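Local atomic coordinates of methylxanthine N1-demethylase NdmA (Pseudomonas putida, PDB entry 6ICN), a protein that catalyses the NADH-dependent N1-demethylation of caffeine to theobromine and formaldehyde, the first step of caffeine degradation, as a Rieske non-haem iron oxygenase. Residues G53-V65 with M76-G90. Residues are numbered along the deposited sequence; the frame is centred on the assembly and turned at random.
Sequences GPLAVKLLNEQLV and MRDRCAHRSAKLSLG. With FES (Fe2/s2 (inorganic) cluster), chain D.
Val65 and Met76 pair across the antiparallel hairpin through two backbone hydrogen bonds, Val65 N to Met76 O (2.8 Å) and Met76 N to Val65 O (3.0 Å). Past the non-hydrogen-bonded pair Leu64–Arg77, the chain leaves the strand in an inverse gamma turn centred on Asp78, whose N still reaches Gln63 O at 2.9 Å.

Among the charged groups, Arg77 bends at chi3 (-44°) and places NH1 2.5 Å from Glu62 OE1, a salt bridge whose short, bent geometry makes the exact length doubtful. The carboxylate oxygen lies in the guanidinium plane, although the two flat groups are turned 43° apart. Each partner has a second salt bridge, Glu62 to Arg32 and Arg77 to Asp130, which should restrict their rotation.

The buried Asp78 carboxylate is directed at the 3-10 segment 87-89. Its OD1 accepts Ser88 N and its OD2 accepts Ser88 OG (2.6 Å) through the syn lone pair, while one water bridges OD2 to Gln63 OE1. Another water joins Gln63 NE2 to Lys86 NZ, which also reaches Ser313 of the second subunit.

Apolar contacts flank the Asp78 and Ser88 groups. With chi1 of Val65 at 57°, its CG1 sits between the backbone N and the carbonyl carbon, beside Met76 CB and near Leu87 CB (4.2 Å), whereas CG2 is anti to N and lies against Ser88 CA at 3.8 Å. Ala56 CB meets Ser88 CB, and the ring of cis-Pro54 rests on the carbonyls of Ser88 and Gly90.

The contact thus ties the hairpin of the Rieske domain to its cluster-binding loop, where Cys80 and His82 ligate the two irons together with Cys99 and His102. Strand 62-69 runs between 55-59 and 72-77 in the antiparallel sheet; Leu87 packs on Cys99 and on Tyr106 of strand 105-106, and Trp315 of the second subunit packs against Gln63.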
loop_
_atom_site.group_PDB
_atom_site.type_symbol
_atom_site.label_atom_id
_atom_site.label_comp_id
_atom_site.label_asym_id
_atom_site.label_seq_id
_atom_site.Cartn_x
_atom_site.Cartn_y
_atom_site.Cartn_z
ATOM N N GLY A 53 -27.502 -8.414 -13.922
ATOM C CA GLY A 53 -27.027 -7.050 -14.011
ATOM C C GLY A 53 -27.745 -6.191 -12.984
ATOM O O GLY A 53 -28.401 -6.717 -12.071
ATOM N N PRO A 54 -27.659 -4.860 -13.117
ATOM C CA PRO A 54 -27.036 -4.145 -14.241
ATOM C C PRO A 54 -25.517 -4.108 -14.180
ATOM O O PRO A 54 -24.916 -4.279 -13.112
ATOM C CB PRO A 54 -27.581 -2.722 -14.094
ATOM C CG PRO A 54 -27.806 -2.580 -12.556
ATOM C CD PRO A 54 -28.332 -3.955 -12.171
ATOM N N LEU A 55 -24.900 -3.847 -15.320
ATOM C CA LEU A 55 -23.451 -3.701 -15.415
ATOM C C LEU A 55 -23.152 -2.438 -16.209
ATOM O O LEU A 55 -23.656 -2.281 -17.326
ATOM C CB LEU A 55 -22.811 -4.926 -16.101
ATOM C CG LEU A 55 -21.328 -4.786 -16.489
ATOM C CD1 LEU A 55 -20.492 -4.633 -15.213
ATOM C CD2 LEU A 55 -20.815 -5.962 -17.362
ATOM N N ALA A 56 -22.334 -1.542 -15.642
ATOM C CA ALA A 56 -21.843 -0.385 -16.387
ATOM C C ALA A 56 -20.763 -0.814 -17.378
ATOM O O ALA A 56 -19.826 -1.537 -17.020
ATOM C CB ALA A 56 -21.274 0.667 -15.424
ATOM N N VAL A 57 -20.878 -0.338 -18.622
ATOM C CA VAL A 57 -19.862 -0.544 -19.646
ATOM C C VAL A 57 -19.642 0.782 -20.363
ATOM O O VAL A 57 -20.446 1.712 -20.262
ATOM C CB VAL A 57 -20.241 -1.638 -20.662
ATOM C CG1 VAL A 57 -20.508 -2.967 -19.932
ATOM C CG2 VAL A 57 -21.473 -1.213 -21.473
ATOM N N LYS A 58 -18.513 0.870 -21.069
ATOM C CA LYS A 58 -18.146 2.069 -21.819
ATOM C C LYS A 58 -17.709 1.665 -23.213
ATOM O O LYS A 58 -16.936 0.715 -23.379
ATOM C CB LYS A 58 -17.022 2.863 -21.124
ATOM C CG LYS A 58 -16.637 4.127 -21.888
ATOM C CD LYS A 58 -15.502 4.888 -21.185
ATOM C CE LYS A 58 -16.021 5.760 -20.070
ATOM N NZ LYS A 58 -14.900 6.519 -19.441
ATOM N N LEU A 59 -18.217 2.384 -24.209
ATOM C CA LEU A 59 -17.979 2.056 -25.607
ATOM C C LEU A 59 -17.872 3.364 -26.364
ATOM O O LEU A 59 -18.800 4.177 -26.305
ATOM C CB LEU A 59 -19.120 1.191 -26.160
ATOM C CG LEU A 59 -19.116 1.032 -27.675
ATOM C CD1 LEU A 59 -17.859 0.305 -28.116
ATOM C CD2 LEU A 59 -20.351 0.229 -28.091
ATOM N N LEU A 60 -16.732 3.584 -27.030
ATOM C CA LEU A 60 -16.499 4.825 -27.789
ATOM C C LEU A 60 -16.845 6.058 -26.954
ATOM O O LEU A 60 -17.504 6.990 -27.430
ATOM C CB LEU A 60 -17.288 4.811 -29.103
ATOM C CG LEU A 60 -16.835 3.695 -30.041
ATOM C CD1 LEU A 60 -17.852 3.435 -31.171
ATOM C CD2 LEU A 60 -15.465 4.021 -30.618
ATOM N N ASN A 61 -16.430 6.037 -25.680
ATOM C CA ASN A 61 -16.628 7.098 -24.691
ATOM C C ASN A 61 -18.083 7.308 -24.271
ATOM O O ASN A 61 -18.374 8.293 -23.581
ATOM C CB ASN A 61 -16.046 8.435 -25.168
ATOM C CG ASN A 61 -15.345 9.199 -24.048
ATOM O OD1 ASN A 61 -14.818 8.608 -23.098
ATOM N ND2 ASN A 61 -15.354 10.525 -24.147
ATOM N N GLU A 62 -18.998 6.411 -24.641
ATOM C CA GLU A 62 -20.368 6.450 -24.148
ATOM C C GLU A 62 -20.494 5.603 -22.886
ATOM O O GLU A 62 -20.050 4.451 -22.875
ATOM C CB GLU A 62 -21.329 5.903 -25.209
ATOM C CG GLU A 62 -21.340 6.705 -26.485
ATOM C CD GLU A 62 -22.428 7.757 -26.483
ATOM O OE1 GLU A 62 -22.872 8.167 -25.385
ATOM O OE2 GLU A 62 -22.858 8.155 -27.582
ATOM N N GLN A 63 -21.133 6.149 -21.854
ATOM C CA GLN A 63 -21.394 5.399 -20.626
ATOM C C GLN A 63 -22.741 4.703 -20.764
ATOM O O GLN A 63 -23.779 5.363 -20.829
ATOM C CB GLN A 63 -21.380 6.324 -19.417
ATOM C CG GLN A 63 -20.053 7.012 -19.212
ATOM C CD GLN A 63 -20.048 7.834 -17.939
ATOM O OE1 GLN A 63 -19.847 7.300 -16.862
ATOM N NE2 GLN A 63 -20.280 9.126 -18.063
ATOM N N LEU A 64 -22.718 3.376 -20.801
ATOM C CA LEU A 64 -23.906 2.569 -21.025
ATOM C C LEU A 64 -24.130 1.616 -19.860
ATOM O O LEU A 64 -23.233 1.378 -19.045
ATOM C CB LEU A 64 -23.761 1.767 -22.320
ATOM C CG LEU A 64 -23.322 2.538 -23.568
ATOM C CD1 LEU A 64 -23.095 1.599 -24.741
ATOM C CD2 LEU A 64 -24.327 3.637 -23.906
ATOM N N VAL A 65 -25.336 1.057 -19.785
ATOM C CA VAL A 65 -25.647 0.022 -18.808
ATOM C C VAL A 65 -26.295 -1.148 -19.537
ATOM O O VAL A 65 -27.143 -0.947 -20.418
ATOM C CB VAL A 65 -26.552 0.576 -17.686
ATOM C CG1 VAL A 65 -27.855 1.173 -18.273
ATOM C CG2 VAL A 65 -26.840 -0.489 -16.639
ATOM N N MET A 76 -28.841 0.528 -22.366
ATOM C CA MET A 76 -29.377 1.888 -22.269
ATOM C C MET A 76 -28.235 2.832 -21.928
ATOM O O MET A 76 -27.198 2.408 -21.418
ATOM C CB MET A 76 -30.457 2.022 -21.177
ATOM C CG MET A 76 -31.657 1.133 -21.320
ATOM S SD MET A 76 -32.753 1.466 -19.929
ATOM C CE MET A 76 -33.588 -0.119 -19.847
ATOM N N ARG A 77 -28.425 4.125 -22.190
ATOM C CA ARG A 77 -27.490 5.088 -21.611
ATOM C C ARG A 77 -27.536 5.006 -20.089
ATOM O O ARG A 77 -28.612 4.937 -19.483
ATOM C CB ARG A 77 -27.820 6.505 -22.058
ATOM C CG ARG A 77 -26.731 7.496 -21.672
ATOM C CD ARG A 77 -26.963 8.860 -22.328
ATOM N NE ARG A 77 -27.336 8.762 -23.740
ATOM C CZ ARG A 77 -26.457 8.677 -24.728
ATOM N NH1 ARG A 77 -25.160 8.668 -24.470
ATOM N NH2 ARG A 77 -26.867 8.602 -25.971
ATOM N N ASP A 78 -26.356 5.045 -19.456
ATOM C CA ASP A 78 -26.278 4.903 -18.004
ATOM C C ASP A 78 -26.557 6.234 -17.296
ATOM O O ASP A 78 -25.715 6.794 -16.591
ATOM C CB ASP A 78 -24.913 4.355 -17.623
ATOM C CG ASP A 78 -24.869 3.887 -16.185
ATOM O OD1 ASP A 78 -25.934 3.829 -15.546
ATOM O OD2 ASP A 78 -23.755 3.587 -15.703
ATOM N N ARG A 79 -27.775 6.743 -17.486
ATOM C CA ARG A 79 -28.111 8.084 -16.997
ATOM C C ARG A 79 -29.627 8.205 -16.935
ATOM O O ARG A 79 -30.284 8.242 -17.983
ATOM C CB ARG A 79 -27.518 9.149 -17.907
ATOM C CG ARG A 79 -27.735 10.566 -17.406
ATOM C CD ARG A 79 -27.108 11.582 -18.370
ATOM N NE ARG A 79 -27.445 12.917 -17.913
ATOM C CZ ARG A 79 -28.259 13.761 -18.538
ATOM N NH1 ARG A 79 -28.801 13.449 -19.714
ATOM N NH2 ARG A 79 -28.516 14.939 -17.985
ATOM N N CYS A 80 -30.171 8.246 -15.719
ATOM C CA CYS A 80 -31.616 8.360 -15.546
ATOM C C CYS A 80 -32.129 9.705 -16.056
ATOM O O CYS A 80 -31.485 10.742 -15.876
ATOM C CB CYS A 80 -31.959 8.183 -14.062
ATOM S SG CYS A 80 -33.719 8.254 -13.679
ATOM N N ALA A 81 -33.316 9.687 -16.687
ATOM C CA ALA A 81 -33.900 10.917 -17.229
ATOM C C ALA A 81 -34.329 11.905 -16.152
ATOM O O ALA A 81 -34.431 13.101 -16.440
ATOM C CB ALA A 81 -35.120 10.570 -18.108
ATOM N N HIS A 82 -34.567 11.438 -14.921
ATOM C CA HIS A 82 -35.111 12.254 -13.843
ATOM C C HIS A 82 -34.060 13.219 -13.298
ATOM O O HIS A 82 -34.160 14.438 -13.485
ATOM C CB HIS A 82 -35.631 11.334 -12.739
ATOM C CG HIS A 82 -36.215 12.062 -11.570
ATOM N ND1 HIS A 82 -36.047 11.638 -10.273
ATOM C CD2 HIS A 82 -36.966 13.182 -11.500
ATOM C CE1 HIS A 82 -36.679 12.458 -9.450
ATOM N NE2 HIS A 82 -37.249 13.403 -10.172
ATOM N N ARG A 83 -33.044 12.677 -12.614
ATOM C CA ARG A 83 -31.999 13.507 -12.016
ATOM C C ARG A 83 -30.606 12.954 -12.311
ATOM O O ARG A 83 -29.653 13.209 -11.554
ATOM C CB ARG A 83 -32.223 13.654 -10.497
ATOM C CG ARG A 83 -33.487 14.449 -10.136
ATOM C CD ARG A 83 -33.319 15.904 -10.590
ATOM N NE ARG A 83 -34.374 16.825 -10.157
ATOM C CZ ARG A 83 -35.398 17.218 -10.912
ATOM N NH1 ARG A 83 -35.555 16.738 -12.146
ATOM N NH2 ARG A 83 -36.261 18.117 -10.433
ATOM N N SER A 84 -30.457 12.201 -13.397
ATOM C CA SER A 84 -29.158 11.868 -13.975
ATOM C C SER A 84 -28.323 10.907 -13.126
ATOM O O SER A 84 -27.134 10.761 -13.385
ATOM C CB SER A 84 -28.330 13.131 -14.264
ATOM O OG SER A 84 -29.049 14.032 -15.091
ATOM N N ALA A 85 -28.918 10.187 -12.174
ATOM C CA ALA A 85 -28.201 9.105 -11.495
ATOM C C ALA A 85 -27.841 7.985 -12.474
ATOM O O ALA A 85 -28.470 7.805 -13.525
ATOM C CB ALA A 85 -29.043 8.518 -10.361
ATOM N N LYS A 86 -26.811 7.217 -12.122
ATOM C CA LYS A 86 -26.445 6.051 -12.927
ATOM C C LYS A 86 -27.385 4.878 -12.643
ATOM O O LYS A 86 -27.471 4.382 -11.504
ATOM C CB LYS A 86 -24.992 5.647 -12.677
ATOM C CG LYS A 86 -24.011 6.618 -13.299
ATOM C CD LYS A 86 -22.594 6.055 -13.372
ATOM C CE LYS A 86 -21.685 7.060 -14.076
ATOM N NZ LYS A 86 -21.395 8.268 -13.214
ATOM N N LEU A 87 -28.104 4.452 -13.685
ATOM C CA LEU A 87 -28.914 3.241 -13.628
ATOM C C LEU A 87 -28.097 1.990 -13.314
ATOM O O LEU A 87 -28.667 1.004 -12.826
ATOM C CB LEU A 87 -29.643 3.064 -14.972
ATOM C CG LEU A 87 -30.555 4.249 -15.333
ATOM C CD1 LEU A 87 -31.110 4.041 -16.762
ATOM C CD2 LEU A 87 -31.684 4.466 -14.323
ATOM N N SER A 88 -26.783 2.006 -13.562
ATOM C CA SER A 88 -25.941 0.860 -13.241
ATOM C C SER A 88 -25.786 0.654 -11.736
ATOM O O SER A 88 -25.288 -0.401 -11.323
ATOM C CB SER A 88 -24.561 1.011 -13.892
ATOM O OG SER A 88 -23.923 2.241 -13.517
ATOM N N LEU A 89 -26.185 1.627 -10.918
ATOM C CA LEU A 89 -26.244 1.424 -9.475
ATOM C C LEU A 89 -27.613 0.942 -9.026
ATOM O O LEU A 89 -27.865 0.831 -7.821
ATOM C CB LEU A 89 -25.855 2.713 -8.739
ATOM C CG LEU A 89 -24.414 3.194 -8.946
ATOM C CD1 LEU A 89 -24.156 4.359 -7.987
ATOM C CD2 LEU A 89 -23.417 2.079 -8.732
ATOM N N GLY A 90 -28.499 0.627 -9.973
ATOM C CA GLY A 90 -29.862 0.218 -9.687
ATOM C C GLY A 90 -30.048 -1.287 -9.668
ATOM O O GLY A 90 -29.106 -2.059 -9.437
HETATM FE FE1 FES D . -33.475 8.173 -11.317
HETATM FE FE2 FES D . -34.640 10.027 -9.788
HETATM S S1 FES D . -32.570 10.071 -10.660
HETATM S S2 FES D . -35.439 8.050 -10.332
HETATM O O HOH W 1 -19.694 9.896 -15.099
HETATM O O HOH W 2 -23.733 7.917 -22.544
HETATM O O HOH W 3 -20.943 4.796 -16.234
HETATM O O HOH W 4 -21.765 3.390 -17.526
#